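Local coordinates for putative fusidic acid resistance protein (Staphylococcus aureus, PDB 2YB5) that confers resistance to the antibiotic fusidic acid, probably by binding elongation factor G and helping to clear it from the ribosome, at residues V13-K16 with Q17-Q21; Y26-N29 with D30-S33; D58-T61 with S62-D65; D202-N205 with N206-E209. All blocks are in the same frame, centred on the assembly; numbering follows the deposited sequence.

Interaction 1 of 4, residues V13-K16 with Q17-Q21; sequences VKVK and QLVYQ
Val15 and Val19 follow one another, a turn apart, on the buried side of helix 9-27 in the helical N-terminal part of the protein, yet they barely meet, Val15 CG1 lying 4.5 Å from Val19 CG2. The tight packing of this i to i+4 contact is of side chain on carbonyl: Val19 CG2 lies 3.3 Å from Val15 O, and Leu18 CG 3.4 Å from Lys14 O, both carbons lying against a carbonyl of the preceding turn. Helices 35-50 and 70-80 close this side, through Ile45, Ile48, Ala73 and Leu77. Backbone bonds from the amides of Gln17, Leu18, Val19 and Tyr20 to the carbonyls of residues 13 to 16 keep the turns regular.

The other flank is more open to solvent. Lys16 and Tyr20 run side by side in the same direction, with Lys16 CG 3.7 Å from Tyr20 CE2 and Lys16 O over one face of the ring; the hydroxyl goes on to Glu74. Gln17 sets its CG beside its own backbone N (chi1 -73°) and then stays extended, which turns the amide back along the helix to lie beside Val13. There NE2 is hydrogen-bonded to Asp202 OD2, while Gln17 OE1 comes to 3.7 Å from Val13 CG1.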
loop_
_atom_site.group_PDB
_atom_site.type_symbol
_atom_site.label_atom_id
_atom_site.label_comp_id
_atom_site.label_asym_id
_atom_site.label_seq_id
_atom_site.Cartn_x
_atom_site.Cartn_y
_atom_site.Cartn_z
ATOM N N VAL A 13 3.421 1.629 5.653
ATOM C CA VAL A 13 4.333 1.833 4.539
ATOM C C VAL A 13 4.930 3.228 4.633
ATOM O O VAL A 13 6.142 3.403 4.444
ATOM C CB VAL A 13 3.640 1.605 3.188
ATOM C CG1 VAL A 13 4.575 1.938 2.035
ATOM C CG2 VAL A 13 3.173 0.154 3.095
ATOM N N LYS A 14 4.095 4.204 4.987
ATOM C CA LYS A 14 4.574 5.579 5.192
ATOM C C LYS A 14 5.573 5.644 6.365
ATOM O O LYS A 14 6.653 6.208 6.204
ATOM C CB LYS A 14 3.402 6.544 5.403
ATOM C CG LYS A 14 3.785 8.005 5.532
ATOM C CD LYS A 14 4.226 8.596 4.215
ATOM C CE LYS A 14 4.671 10.029 4.407
ATOM N NZ LYS A 14 5.064 10.703 3.133
ATOM N N VAL A 15 5.224 5.063 7.521
ATOM C CA VAL A 15 6.141 5.026 8.672
ATOM C C VAL A 15 7.523 4.496 8.248
ATOM O O VAL A 15 8.556 5.068 8.599
ATOM C CB VAL A 15 5.603 4.178 9.866
ATOM C CG1 VAL A 15 6.692 3.958 10.902
ATOM C CG2 VAL A 15 4.395 4.842 10.538
ATOM N N LYS A 16 7.515 3.416 7.476
ATOM C CA LYS A 16 8.731 2.777 6.984
ATOM C C LYS A 16 9.507 3.712 6.060
ATOM O O LYS A 16 10.717 3.896 6.230
ATOM C CB LYS A 16 8.334 1.481 6.273
ATOM C CG LYS A 16 9.443 0.708 5.577
ATOM C CD LYS A 16 8.863 -0.485 4.814
ATOM C CE LYS A 16 8.143 -0.040 3.525
ATOM N NZ LYS A 16 7.349 -1.130 2.840
ATOM N N GLN A 17 8.813 4.326 5.106
ATOM C CA GLN A 17 9.422 5.338 4.240
ATOM C C GLN A 17 10.049 6.493 5.040
ATOM O O GLN A 17 11.090 7.030 4.647
ATOM C CB GLN A 17 8.412 5.883 3.220
ATOM C CG GLN A 17 8.070 4.892 2.095
ATOM C CD GLN A 17 6.939 5.359 1.186
ATOM O OE1 GLN A 17 6.464 4.599 0.337
ATOM N NE2 GLN A 17 6.504 6.609 1.351
ATOM N N LEU A 18 9.421 6.877 6.151
ATOM C CA LEU A 18 9.960 7.960 6.984
ATOM C C LEU A 18 11.219 7.518 7.733
ATOM O O LEU A 18 12.176 8.287 7.852
ATOM C CB LEU A 18 8.909 8.482 7.959
ATOM C CG LEU A 18 7.705 9.192 7.327
ATOM C CD1 LEU A 18 6.534 9.200 8.297
ATOM C CD2 LEU A 18 8.053 10.603 6.880
ATOM N N VAL A 19 11.223 6.277 8.214
ATOM C CA VAL A 19 12.383 5.731 8.908
ATOM C C VAL A 19 13.609 5.665 7.986
ATOM O O VAL A 19 14.704 6.039 8.403
ATOM C CB VAL A 19 12.080 4.349 9.527
ATOM C CG1 VAL A 19 13.351 3.672 9.996
ATOM C CG2 VAL A 19 11.104 4.505 10.695
ATOM N N TYR A 20 13.430 5.227 6.741
ATOM C CA TYR A 20 14.535 5.223 5.772
ATOM C C TYR A 20 14.993 6.638 5.441
ATOM O O TYR A 20 16.169 6.851 5.174
ATOM C CB TYR A 20 14.171 4.518 4.457
ATOM C CG TYR A 20 13.828 3.037 4.538
ATOM C CD1 TYR A 20 14.373 2.199 5.515
ATOM C CD2 TYR A 20 12.952 2.473 3.613
ATOM C CE1 TYR A 20 14.046 0.833 5.561
ATOM C CE2 TYR A 20 12.623 1.121 3.650
ATOM C CZ TYR A 20 13.167 0.307 4.621
ATOM O OH TYR A 20 12.810 -1.030 4.635
ATOM N N GLN A 21 14.071 7.599 5.437
ATOM C CA GLN A 21 14.446 8.986 5.200
ATOM C C GLN A 21 15.348 9.482 6.332
ATOM O O GLN A 21 16.304 10.190 6.076
ATOM C CB GLN A 21 13.217 9.887 5.041
ATOM C CG GLN A 21 13.531 11.281 4.436
ATOM C CD GLN A 21 13.642 11.290 2.905
ATOM O OE1 GLN A 21 13.669 10.244 2.261
ATOM N NE2 GLN A 21 13.690 12.479 2.325
#

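Interaction 2 of 4, residues Y26-N29 with D30-S33; sequences YRTN and DMNS
Met31 is folded back by three torsions: chi1 of -83° sets CG beside its own backbone N, a second bend follows at chi2 (-56°), and chi3 (93°) swings the terminal methyl towards Thr28. The sulfur thereby arrives at the edge of the Tyr26 ring, close to the ring plane, with Met31 SD 3.7 Å from Tyr26 CD1 and 5.0 Å from the ring centroid. The two side chains meet at roughly a right angle, so the thioether borders the ring without covering a face. Beyond the sulfur, Met31 CE lies 3.7 Å from Thr28 O and 3.8 Å from Thr28 CG2. One methionine thus touches both the last turn of helix 9-27 and the first residue beyond it. Val66, in a loop, packs on Tyr26 and on Met31.

The backbone reverses at Asn29, the centre of an inverse gamma turn in which Asp30 N gives a short but weak hydrogen bond to Thr28 O, 2.7 Å. On the exposed side, Ser33 OG donates to Asp30 OD2 over 2.7 Å, arriving from above the carboxylate plane. Asp30 O takes a weak bond from Ser33 N and another bond from the His34 side chain. Met31 and Tyr26 thus make a Met-aromatic contact across an inverse gamma turn, in the short connection that leads from helix 9-27 into helix 35-50.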
loop_
_atom_site.group_PDB
_atom_site.type_symbol
_atom_site.label_atom_id
_atom_site.label_comp_id
_atom_site.label_asym_id
_atom_site.label_seq_id
_atom_site.Cartn_x
_atom_site.Cartn_y
_atom_site.Cartn_z
ATOM N N TYR A 26 20.887 10.665 8.575
ATOM C CA TYR A 26 22.003 10.160 9.370
ATOM C C TYR A 26 23.222 9.847 8.497
ATOM O O TYR A 26 24.356 10.000 8.954
ATOM C CB TYR A 26 21.607 8.918 10.178
ATOM C CG TYR A 26 20.491 9.111 11.195
ATOM C CD1 TYR A 26 20.265 10.339 11.816
ATOM C CD2 TYR A 26 19.685 8.043 11.562
ATOM C CE1 TYR A 26 19.245 10.496 12.751
ATOM C CE2 TYR A 26 18.670 8.190 12.494
ATOM C CZ TYR A 26 18.451 9.412 13.083
ATOM O OH TYR A 26 17.442 9.538 14.012
ATOM N N ARG A 27 22.994 9.433 7.248
ATOM C CA ARG A 27 24.097 9.189 6.305
ATOM C C ARG A 27 24.907 10.455 6.008
ATOM O O ARG A 27 26.107 10.375 5.753
ATOM C CB ARG A 27 23.586 8.599 4.993
ATOM N N THR A 28 24.245 11.612 6.020
ATOM C CA THR A 28 24.943 12.886 5.957
ATOM C C THR A 28 25.492 13.131 7.359
ATOM O O THR A 28 24.730 13.250 8.319
ATOM C CB THR A 28 24.029 14.056 5.504
ATOM O OG1 THR A 28 24.797 14.996 4.744
ATOM C CG2 THR A 28 23.405 14.782 6.695
ATOM N N ASN A 29 26.811 13.179 7.483
ATOM C CA ASN A 29 27.445 13.220 8.796
ATOM C C ASN A 29 27.439 14.644 9.346
ATOM O O ASN A 29 28.490 15.218 9.652
ATOM C CB ASN A 29 28.867 12.638 8.711
ATOM C CG ASN A 29 28.881 11.211 8.155
ATOM O OD1 ASN A 29 27.931 10.445 8.349
ATOM N ND2 ASN A 29 29.951 10.856 7.450
ATOM N N ASP A 30 26.236 15.205 9.477
ATOM C CA ASP A 30 26.076 16.606 9.852
ATOM C C ASP A 30 24.660 16.887 10.364
ATOM O O ASP A 30 23.929 17.709 9.805
ATOM C CB ASP A 30 26.405 17.501 8.652
ATOM C CG ASP A 30 26.389 18.972 8.996
ATOM O OD1 ASP A 30 26.700 19.326 10.155
ATOM O OD2 ASP A 30 26.072 19.779 8.097
ATOM N N MET A 31 24.296 16.215 11.450
ATOM C CA MET A 31 22.949 16.338 12.018
ATOM C C MET A 31 22.640 17.732 12.562
ATOM O O MET A 31 21.474 18.084 12.745
ATOM C CB MET A 31 22.714 15.284 13.109
ATOM C CG MET A 31 22.290 13.920 12.584
ATOM S SD MET A 31 20.817 13.994 11.556
ATOM C CE MET A 31 21.522 14.166 9.924
ATOM N N ASN A 32 23.678 18.520 12.816
ATOM C CA ASN A 32 23.497 19.913 13.180
ATOM C C ASN A 32 22.684 20.680 12.138
ATOM O O ASN A 32 21.755 21.403 12.486
ATOM C CB ASN A 32 24.849 20.583 13.365
ATOM C CG ASN A 32 24.730 21.971 13.953
ATOM O OD1 ASN A 32 23.779 22.263 14.693
ATOM N ND2 ASN A 32 25.700 22.840 13.623
ATOM N N SER A 33 23.037 20.515 10.864
ATOM C CA SER A 33 22.309 21.159 9.761
ATOM C C SER A 33 20.948 20.516 9.481
ATOM O O SER A 33 20.057 21.164 8.928
ATOM C CB SER A 33 23.154 21.137 8.483
ATOM O OG SER A 33 24.393 21.796 8.695
#

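Interaction 3 of 4, residues D58-T61 with S62-D65; sequences DFIT and SIDD
Phe59 O accepts a hydrogen bond from Ile63 N at 2.8 Å, and directly beside it the two side chains pack. Ile63 CG2 stands over one face of the Phe59 ring, 3.8 Å from the centroid, as a CH-pi contact, while Ile63 CD1 reaches the ring at CE2. Ile63 CG1 occupies the crowded position between its backbone N and carbonyl carbon (chi1 64°), where it is wedged 3.3 Å from both Phe59 O and Ile60 O.

Further backbone bonds run alongside. Asp58 O receives Ser62 N at 2.9 Å; Asp58 stands at the N-cap position, yet its carboxylate makes no capping bond. Asp64 N is shared at the far end, giving one bond to Ile60 O, 3.0 Å, and a weak one to Thr61 O. Asp65 N turns back to Ile63 O in a weak bond of 2.7 Å, and the hydroxyl of Tyr26 also bonds this carbonyl, joining it to helix 9-27. Of the carboxylates that follow, Asp64 OD1 is paired with Lys38 NZ in a salt bridge and Asp65 OD1 accepts from Lys67 N. Phe59 faces Leu76, Leu77 and Leu80 of helix 70-80 and also Ile45 of helix 35-50. This is a short helix, 59-63, closed by an inverse gamma turn centred on Asp64 and packed against helices 35-50 and 70-80.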
loop_
_atom_site.group_PDB
_atom_site.type_symbol
_atom_site.label_atom_id
_atom_site.label_comp_id
_atom_site.label_asym_id
_atom_site.label_seq_id
_atom_site.Cartn_x
_atom_site.Cartn_y
_atom_site.Cartn_z
ATOM N N ASP A 58 8.855 5.610 22.629
ATOM C CA ASP A 58 9.505 4.329 22.889
ATOM C C ASP A 58 10.257 3.944 21.624
ATOM O O ASP A 58 11.489 3.918 21.608
ATOM C CB ASP A 58 8.455 3.264 23.241
ATOM C CG ASP A 58 8.885 1.854 22.865
ATOM O OD1 ASP A 58 10.073 1.508 23.044
ATOM O OD2 ASP A 58 8.018 1.093 22.394
ATOM N N PHE A 59 9.495 3.660 20.566
ATOM C CA PHE A 59 10.047 3.422 19.242
ATOM C C PHE A 59 10.699 4.717 18.776
ATOM O O PHE A 59 11.796 4.696 18.215
ATOM C CB PHE A 59 8.936 2.979 18.286
ATOM C CG PHE A 59 9.357 2.878 16.835
ATOM C CD1 PHE A 59 10.226 1.878 16.410
ATOM C CD2 PHE A 59 8.864 3.775 15.896
ATOM C CE1 PHE A 59 10.613 1.789 15.073
ATOM C CE2 PHE A 59 9.235 3.683 14.555
ATOM C CZ PHE A 59 10.111 2.690 14.144
ATOM N N ILE A 60 10.027 5.840 19.043
ATOM C CA ILE A 60 10.562 7.167 18.730
ATOM C C ILE A 60 11.922 7.357 19.386
ATOM O O ILE A 60 12.873 7.768 18.726
ATOM C CB ILE A 60 9.606 8.306 19.187
ATOM C CG1 ILE A 60 8.347 8.356 18.308
ATOM C CG2 ILE A 60 10.306 9.650 19.159
ATOM C CD1 ILE A 60 8.599 8.713 16.843
ATOM N N THR A 61 12.010 7.055 20.684
ATOM C CA THR A 61 13.278 7.147 21.415
ATOM C C THR A 61 14.319 6.217 20.797
ATOM O O THR A 61 15.448 6.622 20.543
ATOM C CB THR A 61 13.095 6.812 22.922
ATOM O OG1 THR A 61 12.488 7.927 23.592
ATOM C CG2 THR A 61 14.442 6.496 23.589
ATOM N N SER A 62 13.920 4.979 20.534
ATOM C CA SER A 62 14.804 3.993 19.924
ATOM C C SER A 62 15.394 4.432 18.574
ATOM O O SER A 62 16.593 4.251 18.350
ATOM C CB SER A 62 14.073 2.663 19.758
ATOM O OG SER A 62 14.990 1.632 19.458
ATOM N N ILE A 63 14.567 5.004 17.690
ATOM C CA ILE A 63 15.029 5.440 16.351
ATOM C C ILE A 63 15.771 6.788 16.334
ATOM O O ILE A 63 16.493 7.094 15.377
ATOM C CB ILE A 63 13.875 5.496 15.294
ATOM C CG1 ILE A 63 12.822 6.547 15.656
ATOM C CG2 ILE A 63 13.220 4.121 15.120
ATOM C CD1 ILE A 63 11.601 6.509 14.757
ATOM N N ASP A 64 15.595 7.593 17.377
ATOM C CA ASP A 64 16.303 8.865 17.498
ATOM C C ASP A 64 17.766 8.616 17.886
ATOM O O ASP A 64 18.198 8.968 18.977
ATOM C CB ASP A 64 15.604 9.756 18.531
ATOM C CG ASP A 64 16.092 11.192 18.501
ATOM O OD1 ASP A 64 17.068 11.487 17.788
ATOM O OD2 ASP A 64 15.488 12.030 19.198
ATOM N N ASP A 65 18.519 8.016 16.968
ATOM C CA ASP A 65 19.870 7.544 17.235
ATOM C C ASP A 65 20.668 7.534 15.935
ATOM O O ASP A 65 20.466 6.661 15.095
ATOM C CB ASP A 65 19.822 6.132 17.843
ATOM C CG ASP A 65 21.191 5.644 18.332
ATOM O OD1 ASP A 65 22.131 5.545 17.516
ATOM O OD2 ASP A 65 21.324 5.353 19.541
#

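Interaction 4 of 4, residues D202-N205 with N206-E209; sequences DDIN and NLYE
Tyr208 meets Ile204 and Asn205 along nearly its whole length, one turn into helix 204-214. Its CB begins 3.6 Å from Asn205 O. With CG held beside the backbone N (chi1 -66°), the ring is laid back over the preceding turn: Tyr208 CG is 3.7 Å from Ile204 O, which lies above one face and is also near CD1, and CD2 is 3.8 Å from the amide oxygen OD1 of Asn205, in an oblique approach. Farther out, Ile204 takes over from the backbone. Its CG2 is 3.9 Å from Tyr208 CE2 and its CG1 3.8 Å from Tyr208 CZ, close to CE1 as well, putting CG1 over the ring face as a CH-pi contact. At the tip, the hydroxyl bonds Lys136 O.

Below the ring, Ile204 O is gripped twice, by Tyr208 N in the carbonyl plane and more weakly by Leu207 N. Asp203 is the N-cap: its OD1 accepts from Asn205 N at 3.0 Å, reached 53° out of the carboxylate plane. Asn206 N closes the first turn onto Asp203 O, with Asn206 CB 3.3 Å from that same oxygen.

Ile204 CD1 and Leu207 CD2 continue the apolar side. Ile204 leans on Tyr10, and Leu207 and Tyr208 rest on Tyr135, so this first turn lies between helix 9-27 and strand 130-136 of the treble-clef zinc-finger part.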
loop_
_atom_site.group_PDB
_atom_site.type_symbol
_atom_site.label_atom_id
_atom_site.label_comp_id
_atom_site.label_asym_id
_atom_site.label_seq_id
_atom_site.Cartn_x
_atom_site.Cartn_y
_atom_site.Cartn_z
ATOM N N ASP A 202 1.661 4.221 -0.175
ATOM C CA ASP A 202 1.655 4.869 1.149
ATOM C C ASP A 202 0.416 5.719 1.444
ATOM O O ASP A 202 0.325 6.296 2.522
ATOM C CB ASP A 202 2.923 5.683 1.374
ATOM C CG ASP A 202 3.085 6.811 0.380
ATOM O OD1 ASP A 202 2.117 7.153 -0.333
ATOM O OD2 ASP A 202 4.197 7.348 0.309
ATOM N N ASP A 203 -0.546 5.764 0.516
ATOM C CA ASP A 203 -1.776 6.538 0.716
ATOM C C ASP A 203 -2.953 5.933 -0.058
ATOM O O ASP A 203 -2.978 5.984 -1.286
ATOM C CB ASP A 203 -1.539 7.992 0.293
ATOM C CG ASP A 203 -2.644 8.938 0.745
ATOM O OD1 ASP A 203 -3.707 8.476 1.189
ATOM O OD2 ASP A 203 -2.441 10.166 0.647
ATOM N N ILE A 204 -3.924 5.367 0.664
ATOM C CA ILE A 204 -5.123 4.754 0.028
ATOM C C ILE A 204 -5.862 5.748 -0.866
ATOM O O ILE A 204 -6.528 5.340 -1.817
ATOM C CB ILE A 204 -6.107 4.140 1.059
ATOM C CG1 ILE A 204 -7.101 3.183 0.383
ATOM C CG2 ILE A 204 -6.860 5.232 1.853
ATOM C CD1 ILE A 204 -6.473 1.890 -0.101
ATOM N N ASN A 205 -5.712 7.048 -0.581
ATOM C CA ASN A 205 -6.257 8.092 -1.444
ATOM C C ASN A 205 -5.792 7.962 -2.888
ATOM O O ASN A 205 -6.557 8.271 -3.790
ATOM C CB ASN A 205 -5.912 9.499 -0.935
ATOM C CG ASN A 205 -6.828 9.976 0.169
ATOM O OD1 ASN A 205 -7.863 9.378 0.445
ATOM N ND2 ASN A 205 -6.450 11.091 0.806
ATOM N N ASN A 206 -4.550 7.519 -3.100
ATOM C CA ASN A 206 -4.015 7.328 -4.448
ATOM C C ASN A 206 -4.850 6.307 -5.230
ATOM O O ASN A 206 -5.054 6.458 -6.428
ATOM C CB ASN A 206 -2.553 6.859 -4.427
ATOM C CG ASN A 206 -1.582 7.866 -3.762
ATOM O OD1 ASN A 206 -1.956 8.979 -3.385
ATOM N ND2 ASN A 206 -0.321 7.454 -3.623
ATOM N N LEU A 207 -5.313 5.256 -4.549
ATOM C CA LEU A 207 -6.175 4.262 -5.182
ATOM C C LEU A 207 -7.568 4.822 -5.441
ATOM O O LEU A 207 -8.160 4.557 -6.497
ATOM C CB LEU A 207 -6.286 3.007 -4.314
ATOM C CG LEU A 207 -7.169 1.895 -4.877
ATOM C CD1 LEU A 207 -6.594 1.367 -6.197
ATOM C CD2 LEU A 207 -7.317 0.775 -3.836
ATOM N N TYR A 208 -8.104 5.570 -4.476
ATOM C CA TYR A 208 -9.422 6.182 -4.653
ATOM C C TYR A 208 -9.438 7.154 -5.835
ATOM O O TYR A 208 -10.419 7.213 -6.565
ATOM C CB TYR A 208 -9.867 6.932 -3.396
ATOM C CG TYR A 208 -10.114 6.088 -2.172
ATOM C CD1 TYR A 208 -10.355 4.714 -2.257
ATOM C CD2 TYR A 208 -10.132 6.678 -0.911
ATOM C CE1 TYR A 208 -10.606 3.963 -1.112
ATOM C CE2 TYR A 208 -10.367 5.939 0.230
ATOM C CZ TYR A 208 -10.601 4.586 0.127
ATOM O OH TYR A 208 -10.832 3.862 1.269
ATOM N N GLU A 209 -8.341 7.888 -6.031
ATOM C CA GLU A 209 -8.256 8.877 -7.112
ATOM C C GLU A 209 -8.080 8.203 -8.469
ATOM O O GLU A 209 -8.622 8.673 -9.473
ATOM C CB GLU A 209 -7.120 9.865 -6.870
ATOM C CG GLU A 209 -7.330 10.774 -5.688
ATOM C CD GLU A 209 -6.115 11.632 -5.390
ATOM O OE1 GLU A 209 -5.464 12.129 -6.349
ATOM O OE2 GLU A 209 -5.819 11.830 -4.186
#

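From the N terminus the four contacts follow in series, none nested in or crossing another; each joins neighbouring pieces of chain, residues three to five apart meeting, and no long loop is closed. Interaction 1 lies midway along helix 9-27; interaction 2 closes the bend at that helix's end, before helix 35-50. Interaction 3 comes next, on the short helix 59-63, and touches both predecessors: interaction 1 through Val19 and Phe59, interaction 2 through Tyr26 and Ile63. These three belong to the helical N-terminal part. Interaction 4, starting helix 204-214 in the zinc-finger part, touches interaction 1 through Asp202 but stays about 19 Å from interaction 2 at their nearest atoms. Helix 9-27 thus joins both parts.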